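Local coordinates for disulfide bond forming protein (DsbF) (Mycobacterium tuberculosis, PDB 3IOS), which probably oxidises reduced, unfolded secreted proteins to form their disulfide bonds, as an extracellular thiol oxidase of the thioredoxin family, at residues F73-M85 with F97-A109. Sequence-based numbering, arbitrary orientation.
Sequences FVGVAGLDQVPAM and FTQLADTDGSVWA
G75 and L100 anchor a parallel strand pairing whose segment axes diverge by 23°. G75 N donates to T98 O and G75 O accepts from L100 N, both at 2.7 Å; the ladder continues through A77 N to L100 O and D102 N to A77 O. Where the strands splay at F73 and T98, water 1 bridges F73 O and T98 N. Beyond the A77-A101 end, water 2 takes the N-H of L79 and donates to D102 O.

V76 faces helix 106-110 and can be traced outward against it. Its CB meets W108 NE1 at 4.1 Å, and CG1 then reaches W108 CD1 at 3.5 Å. With CG1 anti to the backbone N (chi1 -172°), that methyl also presses on V107 CG1 at 3.5 Å, tighter than usual for carbons. W108 NE1 donates to V76 O at 3.0 Å; the oxygen lies near the indole plane, but the donor sits above the carbonyl plane, 55° out of it. Farther along the indole, CZ2 passes G78, whose CA lies over one ring face, and CZ3 reaches L79 CD1 at 3.7 Å.

Both carboxylate oxygens of D102 hold this helix start: OD1 accepts from V107 N and OD2 from W108 N. On the sheet face carrying A77, Q99 and A101, Q99 OE1 comes within 3.2 Å of G75 CA while accepting from W47; NE2 donates to V94 O, so both amide ends are bonded. The F97 ring receives F73 CB over one face.

Pairing of 73-77 with 98-101 closes a beta-alpha-beta unit of the thioredoxin fold, and helix 106-110, which follows, packs back on V76. The in-plane N-H bond, together with the packing of V76, G78 and L79, probably limits rotation of the indole, which lies near the C51/C54 redox pair without touching it and packs edge-to-face with F46.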
loop_
_atom_site.group_PDB
_atom_site.type_symbol
_atom_site.label_atom_id
_atom_site.label_comp_id
_atom_site.label_asym_id
_atom_site.label_seq_id
_atom_site.Cartn_x
_atom_site.Cartn_y
_atom_site.Cartn_z
ATOM N N PHE A 73 -3.569 3.944 -4.888
ATOM C CA PHE A 73 -2.485 3.142 -4.329
ATOM C C PHE A 73 -2.081 3.753 -3.001
ATOM O O PHE A 73 -1.996 4.980 -2.870
ATOM C CB PHE A 73 -1.273 3.103 -5.261
ATOM C CG PHE A 73 -1.352 2.038 -6.306
ATOM C CD1 PHE A 73 -2.255 2.141 -7.360
ATOM C CD2 PHE A 73 -0.532 0.915 -6.230
ATOM C CE1 PHE A 73 -2.339 1.137 -8.325
ATOM C CE2 PHE A 73 -0.611 -0.088 -7.190
ATOM C CZ PHE A 73 -1.516 0.026 -8.239
ATOM N N VAL A 74 -1.850 2.899 -2.010
ATOM C CA VAL A 74 -1.445 3.360 -0.694
ATOM C C VAL A 74 -0.299 2.503 -0.191
ATOM O O VAL A 74 -0.453 1.292 -0.004
ATOM C CB VAL A 74 -2.601 3.262 0.330
ATOM C CG1 VAL A 74 -2.149 3.805 1.688
ATOM C CG2 VAL A 74 -3.810 4.025 -0.167
ATOM N N GLY A 75 0.856 3.127 0.004
ATOM C CA GLY A 75 1.996 2.400 0.526
ATOM C C GLY A 75 1.833 2.383 2.032
ATOM O O GLY A 75 1.358 3.365 2.603
ATOM N N VAL A 76 2.179 1.272 2.670
ATOM C CA VAL A 76 2.063 1.158 4.122
ATOM C C VAL A 76 3.419 0.705 4.648
ATOM O O VAL A 76 3.712 -0.484 4.689
ATOM C CB VAL A 76 0.981 0.125 4.522
ATOM C CG1 VAL A 76 0.748 0.180 6.032
ATOM C CG2 VAL A 76 -0.322 0.409 3.765
ATOM N N ALA A 77 4.245 1.669 5.042
ATOM C CA ALA A 77 5.585 1.383 5.536
ATOM C C ALA A 77 5.579 0.973 6.996
ATOM O O ALA A 77 4.923 1.601 7.825
ATOM C CB ALA A 77 6.477 2.594 5.345
ATOM N N GLY A 78 6.320 -0.082 7.304
ATOM C CA GLY A 78 6.394 -0.547 8.672
ATOM C C GLY A 78 7.757 -1.107 9.027
ATOM O O GLY A 78 8.667 -1.149 8.196
ATOM N N LEU A 79 7.891 -1.509 10.288
ATOM C CA LEU A 79 9.111 -2.116 10.809
ATOM C C LEU A 79 10.352 -1.232 10.765
ATOM O O LEU A 79 11.461 -1.717 10.544
ATOM C CB LEU A 79 9.386 -3.434 10.076
ATOM C CG LEU A 79 8.231 -4.441 10.103
ATOM C CD1 LEU A 79 8.681 -5.755 9.483
ATOM C CD2 LEU A 79 7.774 -4.663 11.541
ATOM N N ASP A 80 10.160 0.062 10.975
ATOM C CA ASP A 80 11.270 1.004 10.978
ATOM C C ASP A 80 10.730 2.365 11.382
ATOM O O ASP A 80 9.546 2.490 11.698
ATOM C CB ASP A 80 11.918 1.061 9.593
ATOM C CG ASP A 80 13.398 1.392 9.656
ATOM O OD1 ASP A 80 14.122 1.075 8.689
ATOM O OD2 ASP A 80 13.836 1.975 10.671
ATOM N N GLN A 81 11.591 3.376 11.385
ATOM C CA GLN A 81 11.174 4.721 11.753
ATOM C C GLN A 81 11.082 5.614 10.520
ATOM O O GLN A 81 11.543 5.251 9.437
ATOM C CB GLN A 81 12.150 5.311 12.776
ATOM C CG GLN A 81 12.274 4.463 14.038
ATOM C CD GLN A 81 10.982 4.393 14.837
ATOM O OE1 GLN A 81 10.759 3.449 15.596
ATOM N NE2 GLN A 81 10.130 5.403 14.682
ATOM N N VAL A 82 10.481 6.785 10.697
ATOM C CA VAL A 82 10.282 7.736 9.612
ATOM C C VAL A 82 11.495 8.052 8.732
ATOM O O VAL A 82 11.398 8.014 7.506
ATOM C CB VAL A 82 9.691 9.063 10.157
ATOM C CG1 VAL A 82 9.629 10.109 9.052
ATOM C CG2 VAL A 82 8.297 8.811 10.713
ATOM N N PRO A 83 12.650 8.374 9.337
ATOM C CA PRO A 83 13.834 8.685 8.528
ATOM C C PRO A 83 14.152 7.624 7.477
ATOM O O PRO A 83 14.456 7.947 6.332
ATOM C CB PRO A 83 14.940 8.814 9.573
ATOM C CG PRO A 83 14.205 9.362 10.757
ATOM C CD PRO A 83 12.946 8.521 10.774
ATOM N N ALA A 84 14.085 6.359 7.877
ATOM C CA ALA A 84 14.372 5.257 6.960
ATOM C C ALA A 84 13.310 5.205 5.869
ATOM O O ALA A 84 13.604 4.909 4.711
ATOM C CB ALA A 84 14.417 3.941 7.721
ATOM N N MET A 85 12.071 5.495 6.243
ATOM C CA MET A 85 10.977 5.495 5.280
ATOM C C MET A 85 11.181 6.602 4.249
ATOM O O MET A 85 10.974 6.392 3.058
ATOM C CB MET A 85 9.652 5.680 6.011
ATOM C CG MET A 85 9.389 4.588 7.022
ATOM S SD MET A 85 7.907 4.866 7.991
ATOM C CE MET A 85 7.799 3.369 8.837
ATOM N N PHE A 97 2.184 8.458 -4.935
ATOM C CA PHE A 97 0.986 7.985 -4.253
ATOM C C PHE A 97 1.166 8.017 -2.741
ATOM O O PHE A 97 2.289 8.088 -2.235
ATOM C CB PHE A 97 0.575 6.586 -4.756
ATOM C CG PHE A 97 1.610 5.513 -4.554
ATOM C CD1 PHE A 97 1.622 4.747 -3.390
ATOM C CD2 PHE A 97 2.543 5.234 -5.547
ATOM C CE1 PHE A 97 2.542 3.719 -3.225
ATOM C CE2 PHE A 97 3.469 4.207 -5.391
ATOM C CZ PHE A 97 3.470 3.446 -4.227
ATOM N N THR A 98 0.049 7.995 -2.026
ATOM C CA THR A 98 0.055 8.054 -0.571
ATOM C C THR A 98 0.944 7.022 0.109
ATOM O O THR A 98 0.906 5.840 -0.229
ATOM C CB THR A 98 -1.374 7.885 -0.009
ATOM O OG1 THR A 98 -2.239 8.868 -0.591
ATOM C CG2 THR A 98 -1.375 8.049 1.506
ATOM N N GLN A 99 1.740 7.479 1.075
ATOM C CA GLN A 99 2.611 6.593 1.842
ATOM C C GLN A 99 2.271 6.748 3.330
ATOM O O GLN A 99 2.327 7.853 3.868
ATOM C CB GLN A 99 4.085 6.956 1.627
ATOM C CG GLN A 99 4.594 6.787 0.208
ATOM C CD GLN A 99 4.573 5.352 -0.256
ATOM O OE1 GLN A 99 4.496 4.421 0.554
ATOM N NE2 GLN A 99 4.652 5.156 -1.568
ATOM N N LEU A 100 1.911 5.650 3.987
ATOM C CA LEU A 100 1.582 5.692 5.412
ATOM C C LEU A 100 2.762 5.246 6.260
ATOM O O LEU A 100 3.415 4.243 5.962
ATOM C CB LEU A 100 0.393 4.780 5.726
ATOM C CG LEU A 100 -0.863 4.987 4.882
ATOM C CD1 LEU A 100 -1.959 4.070 5.385
ATOM C CD2 LEU A 100 -1.295 6.435 4.948
ATOM N N ALA A 101 3.033 5.993 7.326
ATOM C CA ALA A 101 4.126 5.649 8.234
ATOM C C ALA A 101 3.518 4.857 9.388
ATOM O O ALA A 101 3.133 5.430 10.409
ATOM C CB ALA A 101 4.796 6.916 8.749
ATOM N N ASP A 102 3.438 3.540 9.220
ATOM C CA ASP A 102 2.837 2.651 10.214
ATOM C C ASP A 102 3.827 2.203 11.289
ATOM O O ASP A 102 4.056 1.009 11.482
ATOM C CB ASP A 102 2.231 1.432 9.495
ATOM C CG ASP A 102 1.382 0.569 10.410
ATOM O OD1 ASP A 102 0.631 1.137 11.233
ATOM O OD2 ASP A 102 1.451 -0.673 10.295
ATOM N N THR A 103 4.394 3.175 11.997
ATOM C CA THR A 103 5.368 2.886 13.041
ATOM C C THR A 103 4.799 2.101 14.217
ATOM O O THR A 103 5.524 1.339 14.860
ATOM C CB THR A 103 6.030 4.180 13.565
ATOM O OG1 THR A 103 5.024 5.101 13.999
ATOM C CG2 THR A 103 6.866 4.824 12.472
ATOM N N ASP A 104 3.513 2.275 14.513
ATOM C CA ASP A 104 2.925 1.527 15.621
ATOM C C ASP A 104 2.415 0.175 15.138
ATOM O O ASP A 104 1.911 -0.629 15.918
ATOM C CB ASP A 104 1.804 2.330 16.310
ATOM C CG ASP A 104 0.584 2.542 15.431
ATOM O OD1 ASP A 104 -0.357 3.217 15.903
ATOM O OD2 ASP A 104 0.551 2.043 14.288
ATOM N N GLY A 105 2.563 -0.064 13.837
ATOM C CA GLY A 105 2.152 -1.323 13.246
ATOM C C GLY A 105 0.668 -1.641 13.242
ATOM O O GLY A 105 0.287 -2.778 12.972
ATOM N N SER A 106 -0.168 -0.649 13.524
ATOM C CA SER A 106 -1.607 -0.878 13.557
ATOM C C SER A 106 -2.220 -1.171 12.187
ATOM O O SER A 106 -3.152 -1.972 12.083
ATOM C CB SER A 106 -2.326 0.306 14.219
ATOM O OG SER A 106 -2.081 1.530 13.554
ATOM N N VAL A 107 -1.709 -0.542 11.133
ATOM C CA VAL A 107 -2.270 -0.794 9.811
ATOM C C VAL A 107 -1.911 -2.201 9.340
ATOM O O VAL A 107 -2.758 -2.913 8.808
ATOM C CB VAL A 107 -1.797 0.259 8.776
ATOM C CG1 VAL A 107 -2.439 -0.023 7.418
ATOM C CG2 VAL A 107 -2.178 1.658 9.250
ATOM N N TRP A 108 -0.659 -2.612 9.531
ATOM C CA TRP A 108 -0.266 -3.958 9.143
ATOM C C TRP A 108 -1.115 -4.970 9.905
ATOM O O TRP A 108 -1.597 -5.950 9.336
ATOM C CB TRP A 108 1.205 -4.213 9.471
ATOM C CG TRP A 108 2.166 -3.679 8.463
ATOM C CD1 TRP A 108 2.073 -2.501 7.780
ATOM C CD2 TRP A 108 3.410 -4.268 8.080
ATOM N NE1 TRP A 108 3.190 -2.315 6.997
ATOM C CE2 TRP A 108 4.029 -3.385 7.167
ATOM C CE3 TRP A 108 4.069 -5.455 8.430
ATOM C CZ2 TRP A 108 5.276 -3.654 6.593
ATOM C CZ3 TRP A 108 5.311 -5.723 7.858
ATOM C CH2 TRP A 108 5.900 -4.821 6.953
ATOM N N ALA A 109 -1.296 -4.723 11.200
ATOM C CA ALA A 109 -2.074 -5.623 12.044
ATOM C C ALA A 109 -3.503 -5.749 11.534
ATOM O O ALA A 109 -4.079 -6.837 11.514
ATOM C CB ALA A 109 -2.072 -5.115 13.478
HETATM O O HOH W 1 -2.669 7.568 -3.318
HETATM O O HOH W 2 5.715 -1.295 11.993
#